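Local coordinates for protein AHL synthase (PDB 3P2H) that probably makes N-acyl-homoserine lactone quorum-sensing signals from S-adenosyl-L-methionine and fatty acyl-ACP, releasing methylthioadenosine, at residues Arg121-Arg133 / Gln182-Cys194. The protein carries 3 engineered substitutions. Residues are numbered along the deposited sequence; the frame is centred on the assembly and turned at random.
Sequences RPMLAAAVECAAR and QTLAALDLDPALC
The guanidinium of Arg-121 meets the end of helix 181-186 with its edge: Ala-186 O and Asp-188 OD1 sit there near its plane, the carboxylate turned across it (86°). NH1 gives a weak hydrogen bond to Ala-186 O at 3.0 Å, bent to 129°, and NH2 a weak one to Asp-188 OD1 at 3.4 Å within a salt bridge. The Arg-121 side chain bends at chi3 (86°) to reach them. One acceptor is a carbonyl of the last turn, the other the side chain of Asp-188, whose positive phi belongs to the Schellman motif ending the helix. At the other end of helix 120-133, one face of the Arg-133 guanidinium lies against CG of Glu-129, and a salt bridge joins the pair without an N-H aimed at the oxygen. Water 1 links Glu-129 OE1 to Asp-190 N.

Between these ends, Leu-187 crosses Val-128 at about a right angle, CD1 3.5 Å from CG2, while its CB rests on Ala-125 CB. Leu-189 puts CD1 3.8 Å from Val-128 CG1 and CD2 beside the Glu-129 side chain. At the Arg-133 end, Leu-193 CD2 lies 3.9 Å from Arg-133 CG and also touches Ala-132.

The last modelled residues thus flank the helix of a beta-alpha-beta crossover between parallel strands 97-105 and 138-144. Leu-124's side chain comes about 6 Å from the bound octanamide inhibitor; Met-123 and Ala-126 pack on strand 53-58, and helix 145-154 touches Arg-121, Leu-124 and Leu-187 through Ile-154 and Phe-151.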
# COMPACT_ATOMS: atom_id res chain seq x y z
N ARG A 121 -10.41 -4.87 2.85
CA ARG A 121 -11.12 -4.68 1.59
C ARG A 121 -11.35 -3.23 1.16
O ARG A 121 -10.96 -2.85 0.06
CB ARG A 121 -12.45 -5.43 1.61
CG ARG A 121 -12.96 -5.72 0.20
CD ARG A 121 -14.20 -6.60 0.21
NE ARG A 121 -15.41 -5.82 0.37
CZ ARG A 121 -16.15 -5.36 -0.64
NH1 ARG A 121 -15.82 -5.63 -1.89
NH2 ARG A 121 -17.22 -4.62 -0.39
N PRO A 122 -11.98 -2.41 2.01
CA PRO A 122 -12.21 -1.01 1.62
C PRO A 122 -10.92 -0.24 1.34
O PRO A 122 -10.86 0.57 0.41
CB PRO A 122 -13.01 -0.44 2.80
CG PRO A 122 -12.55 -1.29 3.97
CD PRO A 122 -12.48 -2.67 3.37
N MET A 123 -9.88 -0.51 2.13
CA MET A 123 -8.60 0.15 1.93
C MET A 123 -8.03 -0.24 0.57
O MET A 123 -7.52 0.61 -0.16
CB MET A 123 -7.62 -0.25 3.04
CG MET A 123 -7.87 0.44 4.38
SD MET A 123 -7.80 2.25 4.28
CE MET A 123 -6.19 2.47 3.53
N LEU A 124 -8.11 -1.52 0.23
CA LEU A 124 -7.60 -2.00 -1.04
C LEU A 124 -8.41 -1.42 -2.20
O LEU A 124 -7.85 -0.98 -3.20
CB LEU A 124 -7.65 -3.52 -1.09
CG LEU A 124 -6.97 -4.20 -2.29
CD1 LEU A 124 -5.52 -3.74 -2.41
CD2 LEU A 124 -7.04 -5.71 -2.12
N ALA A 125 -9.73 -1.41 -2.05
CA ALA A 125 -10.61 -0.89 -3.09
C ALA A 125 -10.26 0.55 -3.45
O ALA A 125 -10.20 0.91 -4.63
CB ALA A 125 -12.06 -0.97 -2.65
N ALA A 126 -10.02 1.37 -2.44
CA ALA A 126 -9.68 2.78 -2.64
C ALA A 126 -8.36 2.89 -3.40
O ALA A 126 -8.25 3.65 -4.36
CB ALA A 126 -9.57 3.50 -1.30
N ALA A 127 -7.36 2.14 -2.96
CA ALA A 127 -6.06 2.15 -3.61
C ALA A 127 -6.17 1.74 -5.07
O ALA A 127 -5.70 2.44 -5.96
CB ALA A 127 -5.11 1.20 -2.88
N VAL A 128 -6.81 0.60 -5.32
CA VAL A 128 -6.98 0.12 -6.69
C VAL A 128 -7.68 1.15 -7.57
O VAL A 128 -7.19 1.49 -8.65
CB VAL A 128 -7.77 -1.20 -6.72
CG1 VAL A 128 -8.13 -1.58 -8.16
CG2 VAL A 128 -6.94 -2.31 -6.08
N GLU A 129 -8.81 1.65 -7.10
CA GLU A 129 -9.60 2.64 -7.82
C GLU A 129 -8.73 3.83 -8.21
O GLU A 129 -8.69 4.23 -9.38
CB GLU A 129 -10.75 3.11 -6.93
CG GLU A 129 -11.83 3.88 -7.64
CD GLU A 129 -13.02 4.13 -6.74
OE1 GLU A 129 -14.16 3.95 -7.20
OE2 GLU A 129 -12.80 4.50 -5.56
N CYS A 130 -8.02 4.38 -7.23
CA CYS A 130 -7.14 5.52 -7.48
C CYS A 130 -6.07 5.20 -8.53
O CYS A 130 -5.93 5.92 -9.52
CB CYS A 130 -6.46 5.95 -6.18
SG CYS A 130 -5.18 7.20 -6.43
N ALA A 131 -5.33 4.12 -8.31
CA ALA A 131 -4.27 3.72 -9.23
C ALA A 131 -4.79 3.52 -10.64
O ALA A 131 -4.15 3.92 -11.62
CB ALA A 131 -3.60 2.44 -8.73
N ALA A 132 -5.95 2.88 -10.76
CA ALA A 132 -6.55 2.62 -12.06
C ALA A 132 -6.86 3.94 -12.77
O ALA A 132 -6.54 4.10 -13.95
CB ALA A 132 -7.82 1.80 -11.89
N ARG A 133 -7.48 4.87 -12.05
CA ARG A 133 -7.82 6.17 -12.62
C ARG A 133 -6.59 6.93 -13.09
O ARG A 133 -6.68 7.84 -13.90
CB ARG A 133 -8.60 7.01 -11.61
CG ARG A 133 -9.98 6.44 -11.29
CD ARG A 133 -10.70 7.25 -10.23
NE ARG A 133 -12.03 6.72 -9.97
CZ ARG A 133 -12.84 7.15 -9.01
NH1 ARG A 133 -12.46 8.13 -8.19
NH2 ARG A 133 -14.04 6.62 -8.87
N GLN A 182 -11.69 -9.41 -12.65
CA GLN A 182 -11.79 -10.12 -11.39
C GLN A 182 -11.53 -9.23 -10.18
O GLN A 182 -12.32 -9.20 -9.23
CB GLN A 182 -10.80 -11.29 -11.35
CG GLN A 182 -10.98 -12.19 -10.13
CD GLN A 182 -9.88 -13.24 -10.02
OE1 GLN A 182 -9.55 -13.91 -10.99
NE2 GLN A 182 -9.33 -13.39 -8.83
N THR A 183 -10.41 -8.52 -10.21
CA THR A 183 -10.03 -7.63 -9.13
C THR A 183 -11.06 -6.53 -8.93
O THR A 183 -11.47 -6.25 -7.80
CB THR A 183 -8.65 -7.00 -9.39
OG1 THR A 183 -7.63 -7.99 -9.24
CG2 THR A 183 -8.39 -5.84 -8.42
N LEU A 184 -11.47 -5.90 -10.02
CA LEU A 184 -12.46 -4.83 -9.95
C LEU A 184 -13.78 -5.34 -9.36
O LEU A 184 -14.34 -4.73 -8.46
CB LEU A 184 -12.69 -4.24 -11.35
CG LEU A 184 -11.50 -3.54 -12.01
CD1 LEU A 184 -11.83 -3.15 -13.44
CD2 LEU A 184 -11.12 -2.31 -11.19
N ALA A 185 -14.27 -6.47 -9.87
CA ALA A 185 -15.52 -7.04 -9.38
C ALA A 185 -15.42 -7.39 -7.90
O ALA A 185 -16.32 -7.11 -7.13
CB ALA A 185 -15.88 -8.28 -10.19
N ALA A 186 -14.31 -8.01 -7.51
CA ALA A 186 -14.12 -8.40 -6.11
C ALA A 186 -14.13 -7.20 -5.17
O ALA A 186 -14.47 -7.33 -3.99
CB ALA A 186 -12.81 -9.16 -5.96
N LEU A 187 -13.76 -6.03 -5.69
CA LEU A 187 -13.71 -4.81 -4.89
C LEU A 187 -14.91 -3.90 -5.10
O LEU A 187 -14.96 -2.81 -4.54
CB LEU A 187 -12.42 -4.04 -5.21
CG LEU A 187 -11.13 -4.81 -4.91
CD1 LEU A 187 -9.92 -4.08 -5.49
CD2 LEU A 187 -10.99 -4.99 -3.41
N ASP A 188 -15.87 -4.35 -5.90
CA ASP A 188 -17.08 -3.57 -6.18
C ASP A 188 -16.78 -2.25 -6.87
O ASP A 188 -17.42 -1.23 -6.59
CB ASP A 188 -17.85 -3.31 -4.89
CG ASP A 188 -18.66 -4.51 -4.46
OD1 ASP A 188 -19.07 -4.57 -3.28
OD2 ASP A 188 -18.90 -5.40 -5.31
N LEU A 189 -15.82 -2.26 -7.78
CA LEU A 189 -15.44 -1.07 -8.51
C LEU A 189 -16.00 -1.08 -9.93
O LEU A 189 -16.39 -2.13 -10.46
CB LEU A 189 -13.92 -0.94 -8.55
CG LEU A 189 -13.25 -0.91 -7.17
CD1 LEU A 189 -11.74 -0.96 -7.34
CD2 LEU A 189 -13.69 0.34 -6.43
N ASP A 190 -16.04 0.10 -10.54
CA ASP A 190 -16.53 0.26 -11.90
C ASP A 190 -15.77 -0.65 -12.87
O ASP A 190 -14.57 -0.50 -13.06
CB ASP A 190 -16.38 1.72 -12.31
CG ASP A 190 -16.82 1.97 -13.73
OD1 ASP A 190 -17.65 1.19 -14.23
OD2 ASP A 190 -16.35 2.96 -14.32
N PRO A 191 -16.48 -1.61 -13.50
CA PRO A 191 -15.81 -2.51 -14.44
C PRO A 191 -15.12 -1.78 -15.59
O PRO A 191 -14.12 -2.26 -16.13
CB PRO A 191 -16.94 -3.43 -14.90
CG PRO A 191 -18.15 -2.58 -14.77
CD PRO A 191 -17.92 -1.88 -13.45
N ALA A 192 -15.64 -0.61 -15.94
CA ALA A 192 -15.07 0.19 -17.02
C ALA A 192 -13.63 0.58 -16.70
O ALA A 192 -12.85 0.90 -17.60
CB ALA A 192 -15.92 1.43 -17.25
N LEU A 193 -13.27 0.57 -15.43
CA LEU A 193 -11.92 0.93 -15.03
C LEU A 193 -10.91 -0.04 -15.63
O LEU A 193 -9.72 0.25 -15.67
CB LEU A 193 -11.79 0.91 -13.50
CG LEU A 193 -12.45 2.04 -12.71
CD1 LEU A 193 -12.50 1.68 -11.23
CD2 LEU A 193 -11.67 3.33 -12.92
N CYS A 194 -11.40 -1.20 -16.10
CA CYS A 194 -10.55 -2.24 -16.69
C CYS A 194 -9.80 -1.80 -17.95
O CYS A 194 -8.55 -1.87 -17.95
CB CYS A 194 -11.40 -3.48 -17.00
SG CYS A 194 -10.46 -4.97 -17.44
O HOH W 1 -15.22 2.56 -8.98